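Local coordinates for bilirubin-inducible fluorescent protein UnaG (Anguilla japonica, PDB 4I3B), which binds unconjugated bilirubin with high affinity inside a beta-barrel and, once loaded with it, fluoresces green on excitation, at residues D49-K54 with V67-G72. Residues are numbered along the deposited sequence; the frame is centred on the assembly and turned at random. Where two conformers were deposited one is given.
Sequences DKMTVK and VKFKLG. With BLR (3-[5-[(Z)-(4-ethenyl-3-methyl-5-oxidanylidene-pyrrol-2-ylidene)methyl]-2-[[5-[(Z)-(3-ethenyl-4-methyl-5-oxidanylidene-pyrrol-2-ylidene)methyl]-3-(3-hydroxy-3-oxopropyl)-4-methyl-1H-pyrrol-2-yl]methyl]-4-methyl-1H-pyrrol-3-yl]propanoic acid), chain G.
M51 pairs with F69 and V53 with V67, each pair through two backbone hydrogen bonds, and L71 N adds a fifth to D49 O (2.8 Å), so 50-54 and 67-70 run antiparallel at 169° as a beta hairpin in the wall of the lipocalin-type, fatty-acid-binding-protein barrel. M51, V53, V67 and F69 face the interior. The F69 ring lies beside the M51 side chain, both pointing the same way; its CZ rim atom meets M51 CB at 3.7 Å. M51 SD completes an oblique Met-aromatic contact, 4.9 Å from the F69 ring centroid and 65° off its normal. With F69 CG between its backbone N and carbonyl carbon (chi1 55°), the ring is carried to the M51 side, and M51 O lies over one ring face, toward the rim. F69 also touches V90 of strand 86-93. V53, V67 and F69 line the bilirubin pocket: V53 CG2 and F69 CE2 converge on bilirubin methyl CMB, the former at 3.7 Å, while V67 CG1 touches methyl CMA. On the outer face T52 and K68 lie side by side, OG1 of T52 against the extended lysine chain. At the start of 50-54 and the end of 67-70, D49 OD2 meets K70 NZ at 2.6 Å in one of two conformers of that lysine, and D49 OD1 receives K50 NZ on its syn side at 2.8 Å.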
ATOM      1  N   ASP A  49      -2.825 -17.400   3.403  1.00 26.22           N
ATOM      2  CA  ASP A  49      -2.073 -16.631   4.397  1.00 24.30           C
ATOM      3  C   ASP A  49      -0.727 -16.109   3.908  1.00 21.46           C
ATOM      4  O   ASP A  49       0.012 -15.536   4.690  1.00 21.12           O
ATOM      5  CB  ASP A  49      -1.864 -17.451   5.669  1.00 25.65           C
ATOM      6  CG  ASP A  49      -0.859 -18.564   5.485  1.00 29.85           C
ATOM      7  OD1 ASP A  49      -0.514 -18.872   4.320  1.00 30.19           O
ATOM      8  OD2 ASP A  49      -0.424 -19.143   6.503  1.00 33.23           O
ATOM      9  N   LYS A  50      -0.396 -16.308   2.631  1.00 22.52           N
ATOM     10  CA  LYS A  50       0.829 -15.729   2.062  1.00 23.06           C
ATOM     11  C   LYS A  50       0.468 -14.918   0.839  1.00 20.85           C
ATOM     12  O   LYS A  50      -0.370 -15.339   0.038  1.00 21.97           O
ATOM     13  CB  LYS A  50       1.835 -16.815   1.686  1.00 22.49           C
ATOM     14  CG  LYS A  50       2.547 -17.429   2.908  1.00 24.95           C
ATOM     15  CD  LYS A  50       3.396 -18.650   2.519  1.00 27.55           C
ATOM     16  CE  LYS A  50       2.542 -19.906   2.309  1.00 31.53           C
ATOM     17  NZ  LYS A  50       1.733 -20.287   3.531  1.00 34.29           N
ATOM     18  N   MET A  51       1.082 -13.746   0.693  1.00 17.12           N
ATOM     19  CA  MET A  51       0.814 -12.878  -0.454  1.00 15.06           C
ATOM     20  C   MET A  51       2.079 -12.315  -1.043  1.00 13.55           C
ATOM     21  O   MET A  51       3.077 -12.113  -0.356  1.00 15.12           O
ATOM     22  CB  MET A  51      -0.103 -11.704  -0.041  1.00 17.24           C
ATOM     23  CG  MET A  51      -1.425 -12.170   0.536  1.00 16.92           C
ATOM     24  SD  MET A  51      -2.532 -10.831   1.031  1.00 19.80           S
ATOM     25  CE  MET A  51      -2.895 -10.037  -0.527  1.00 20.47           C
ATOM     26  N   THR A  52       2.014 -12.034  -2.338  1.00 12.74           N
ATOM     27  CA  THR A  52       3.040 -11.262  -3.024  1.00 12.02           C
ATOM     28  C   THR A  52       2.342 -10.138  -3.748  1.00 10.54           C
ATOM     29  O   THR A  52       1.321 -10.364  -4.397  1.00 13.73           O
ATOM     30  CB  THR A  52       3.770 -12.124  -4.038  1.00 14.69           C
ATOM     31  OG1 THR A  52       4.468 -13.160  -3.345  1.00 17.41           O
ATOM     32  CG2 THR A  52       4.760 -11.321  -4.828  1.00 14.32           C
ATOM     33  N   VAL A  53       2.853  -8.925  -3.611  1.00 10.72           N
ATOM     34  CA  VAL A  53       2.291  -7.787  -4.332  1.00 10.68           C
ATOM     35  C   VAL A  53       3.426  -7.164  -5.143  1.00 10.55           C
ATOM     36  O   VAL A  53       4.457  -6.768  -4.579  1.00 11.31           O
ATOM     37  CB  VAL A  53       1.653  -6.730  -3.406  1.00 12.36           C
ATOM     38  CG1 VAL A  53       1.043  -5.584  -4.256  1.00 14.19           C
ATOM     39  CG2 VAL A  53       0.567  -7.365  -2.570  1.00 12.16           C
ATOM     40  N   LYS A  54       3.249  -7.129  -6.466  1.00 10.51           N
ATOM     41  CA  LYS A  54       4.179  -6.442  -7.337  1.00 10.60           C
ATOM     42  C   LYS A  54       3.537  -5.109  -7.733  1.00 10.04           C
ATOM     43  O   LYS A  54       2.359  -5.070  -8.085  1.00 11.35           O
ATOM     44  CB  LYS A  54       4.456  -7.251  -8.590  1.00 13.84           C
ATOM     45  CG  LYS A  54       5.412  -6.556  -9.539  1.00 20.42           C
ATOM     46  CD  LYS A  54       5.695  -7.353 -10.818  1.00 26.16           C
ATOM     47  CE  LYS A  54       6.278  -6.457 -11.920  1.00 27.50           C
ATOM     48  NZ  LYS A  54       6.530  -7.264 -13.178  1.00 31.96           N
ATOM     49  N   VAL A  67       6.431  -6.567  -2.433  1.00 11.28           N
ATOM     50  CA  VAL A  67       6.520  -7.089  -1.083  1.00 11.02           C
ATOM     51  C   VAL A  67       5.989  -8.515  -1.081  1.00 11.61           C
ATOM     52  O   VAL A  67       5.086  -8.870  -1.864  1.00 11.37           O
ATOM     53  CB  VAL A  67       5.732  -6.243  -0.062  1.00 11.49           C
ATOM     54  CG1 VAL A  67       6.386  -4.868   0.146  1.00 11.73           C
ATOM     55  CG2 VAL A  67       4.281  -6.097  -0.450  1.00  9.89           C
ATOM     56  N   LYS A  68       6.574  -9.344  -0.216  0.79 12.27           N
ATOM     57  CA  LYS A  68       6.162 -10.724  -0.009  0.79 14.45           C
ATOM     58  C   LYS A  68       6.047 -10.940   1.487  0.79 12.86           C
ATOM     59  O   LYS A  68       6.983 -10.622   2.220  0.79 14.42           O
ATOM     60  CB  LYS A  68       7.225 -11.697  -0.544  0.79 17.01           C
ATOM     61  CG  LYS A  68       7.442 -11.699  -2.036  0.79 23.14           C
ATOM     62  CD  LYS A  68       8.342 -12.866  -2.447  0.79 27.65           C
ATOM     63  CE  LYS A  68       8.268 -13.126  -3.945  0.79 30.16           C
ATOM     64  NZ  LYS A  68       9.155 -14.245  -4.384  0.79 32.42           N
ATOM     65  N   PHE A  69       4.941 -11.507   1.946  1.00 12.30           N
ATOM     66  CA  PHE A  69       4.755 -11.703   3.374  1.00 12.12           C
ATOM     67  C   PHE A  69       3.805 -12.839   3.696  1.00 12.86           C
ATOM     68  O   PHE A  69       3.010 -13.275   2.853  1.00 14.45           O
ATOM     69  CB  PHE A  69       4.235 -10.412   4.029  1.00 10.54           C
ATOM     70  CG  PHE A  69       2.973  -9.877   3.387  1.00 10.47           C
ATOM     71  CD1 PHE A  69       1.721 -10.347   3.792  1.00 12.31           C
ATOM     72  CD2 PHE A  69       3.034  -8.904   2.395  1.00 12.10           C
ATOM     73  CE1 PHE A  69       0.535  -9.849   3.206  1.00 11.80           C
ATOM     74  CE2 PHE A  69       1.866  -8.419   1.813  1.00 10.93           C
ATOM     75  CZ  PHE A  69       0.623  -8.897   2.219  1.00 12.45           C
ATOM     76  N   LYS A  70       3.905 -13.297   4.933  0.63 12.56           N
ATOM     77  CA  LYS A  70       2.969 -14.227   5.519  0.63 13.73           C
ATOM     78  C   LYS A  70       2.155 -13.471   6.574  0.63 12.92           C
ATOM     79  O   LYS A  70       2.713 -12.732   7.384  0.63 11.54           O
ATOM     80  CB  LYS A  70       3.756 -15.390   6.136  0.63 16.47           C
ATOM     81  CG  LYS A  70       2.910 -16.391   6.901  0.63 17.14           C
ATOM     82  CD  LYS A  70       3.707 -17.645   7.227  0.63 22.95           C
ATOM     83  CE  LYS A  70       3.065 -18.420   8.364  0.63 24.85           C
ATOM     84  NZ  LYS A  70       1.691 -18.908   8.042  0.63 27.13           N
ATOM     85  N   LEU A  71       0.838 -13.646   6.583  1.00 13.54           N
ATOM     86  CA  LEU A  71       0.010 -12.957   7.566  0.80 14.78           C
ATOM     87  C   LEU A  71       0.542 -13.208   8.961  1.00 13.12           C
ATOM     88  O   LEU A  71       0.847 -14.354   9.330  1.00 16.98           O
ATOM     89  CB  LEU A  71      -1.445 -13.424   7.494  0.80 17.50           C
ATOM     90  CG  LEU A  71      -2.144 -13.133   6.166  0.80 18.53           C
ATOM     91  CD1 LEU A  71      -3.549 -13.712   6.154  0.80 22.04           C
ATOM     92  CD2 LEU A  71      -2.190 -11.642   5.918  0.80 18.20           C
ATOM     93  N   GLY A  72       0.637 -12.149   9.748  1.00 13.34           N
ATOM     94  CA  GLY A  72       1.057 -12.246  11.124  1.00 14.67           C
ATOM     95  C   GLY A  72       2.554 -12.264  11.349  1.00 13.55           C
ATOM     96  O   GLY A  72       2.990 -12.245  12.489  1.00 16.05           O
TER
HETATM   97  CHA BLR G 201       1.587   1.444  -3.721  1.00  9.07           C
HETATM   98  NA  BLR G 201       1.038  -0.710  -2.516  1.00  9.01           N
HETATM   99  C1A BLR G 201       1.961   0.149  -3.022  1.00  8.94           C
HETATM  100  C2A BLR G 201       3.228  -0.296  -2.682  1.00  8.73           C
HETATM  101  C3A BLR G 201       3.048  -1.458  -1.931  1.00  8.64           C
HETATM  102  C4A BLR G 201       1.682  -1.696  -1.848  1.00  9.52           C
HETATM  103  CMA BLR G 201       4.126  -2.316  -1.338  1.00 10.59           C
HETATM  104  CAA BLR G 201       4.523   0.345  -3.070  1.00 10.02           C
HETATM  105  CBA BLR G 201       5.139   1.115  -1.970  1.00 10.91           C
HETATM  106  CGA BLR G 201       6.445   1.727  -2.332  1.00 11.26           C
HETATM  107  O1A BLR G 201       6.729   2.005  -3.533  1.00 11.02           O
HETATM  108  O2A BLR G 201       7.270   1.918  -1.367  1.00 12.11           O
HETATM  109  CHB BLR G 201       1.081  -2.846  -1.150  1.00  9.98           C
HETATM  110  NB  BLR G 201      -1.183  -2.818  -2.100  1.00 10.08           N
HETATM  111  C1B BLR G 201      -0.184  -3.363  -1.263  1.00 10.26           C
HETATM  112  C2B BLR G 201      -0.730  -4.464  -0.578  1.00  8.31           C
HETATM  113  C3B BLR G 201      -1.948  -4.673  -0.923  1.00  9.89           C
HETATM  114  C4B BLR G 201      -2.446  -3.644  -1.926  1.00 10.56           C
HETATM  115  CMB BLR G 201       0.073  -5.282   0.416  1.00 10.51           C
HETATM  116  OB  BLR G 201      -3.466  -3.454  -2.492  1.00 10.48           O
HETATM  117  CAB BLR G 201      -2.857  -5.745  -0.447  1.00 11.29           C
HETATM  118  CBB BLR G 201      -4.154  -5.897  -0.853  1.00 11.78           C
HETATM  119  NC  BLR G 201       4.903   5.468  -4.560  1.00 11.07           N
HETATM  120  C1C BLR G 201       5.963   6.218  -5.384  1.00 12.05           C
HETATM  121  C2C BLR G 201       6.696   6.935  -4.302  1.00 11.26           C
HETATM  122  C3C BLR G 201       6.216   6.670  -3.136  1.00  9.08           C
HETATM  123  C4C BLR G 201       5.147   5.793  -3.179  1.00 10.58           C
HETATM  124  CMC BLR G 201       7.867   7.791  -4.649  1.00 12.81           C
HETATM  125  OC  BLR G 201       6.071   6.206  -6.578  1.00 14.02           O
HETATM  126  CAC BLR G 201       6.729   7.167  -1.846  1.00 10.60           C
HETATM  127  CBC BLR G 201       7.207   8.424  -1.677  1.00 11.63           C
HETATM  128  CHD BLR G 201       4.409   5.293  -2.157  1.00  9.10           C
HETATM  129  ND  BLR G 201       3.052   3.422  -3.258  1.00  9.01           N
HETATM  130  C1D BLR G 201       3.403   4.222  -2.234  1.00  9.53           C
HETATM  131  C2D BLR G 201       2.568   3.828  -1.081  1.00  7.22           C
HETATM  132  C3D BLR G 201       1.743   2.806  -1.474  1.00  8.66           C
HETATM  133  C4D BLR G 201       2.039   2.482  -2.881  1.00  8.40           C
HETATM  134  CMD BLR G 201       2.653   4.504   0.247  1.00  9.62           C
HETATM  135  CAD BLR G 201       0.754   2.099  -0.587  1.00  8.55           C
HETATM  136  CBD BLR G 201      -0.647   2.624  -0.830  1.00  9.06           C
HETATM  137  CGD BLR G 201      -1.270   1.958  -2.002  1.00  9.44           C
HETATM  138  O1D BLR G 201      -1.650   2.654  -2.961  1.00  9.49           O
HETATM  139  O2D BLR G 201      -1.457   0.719  -2.029  1.00  9.44           O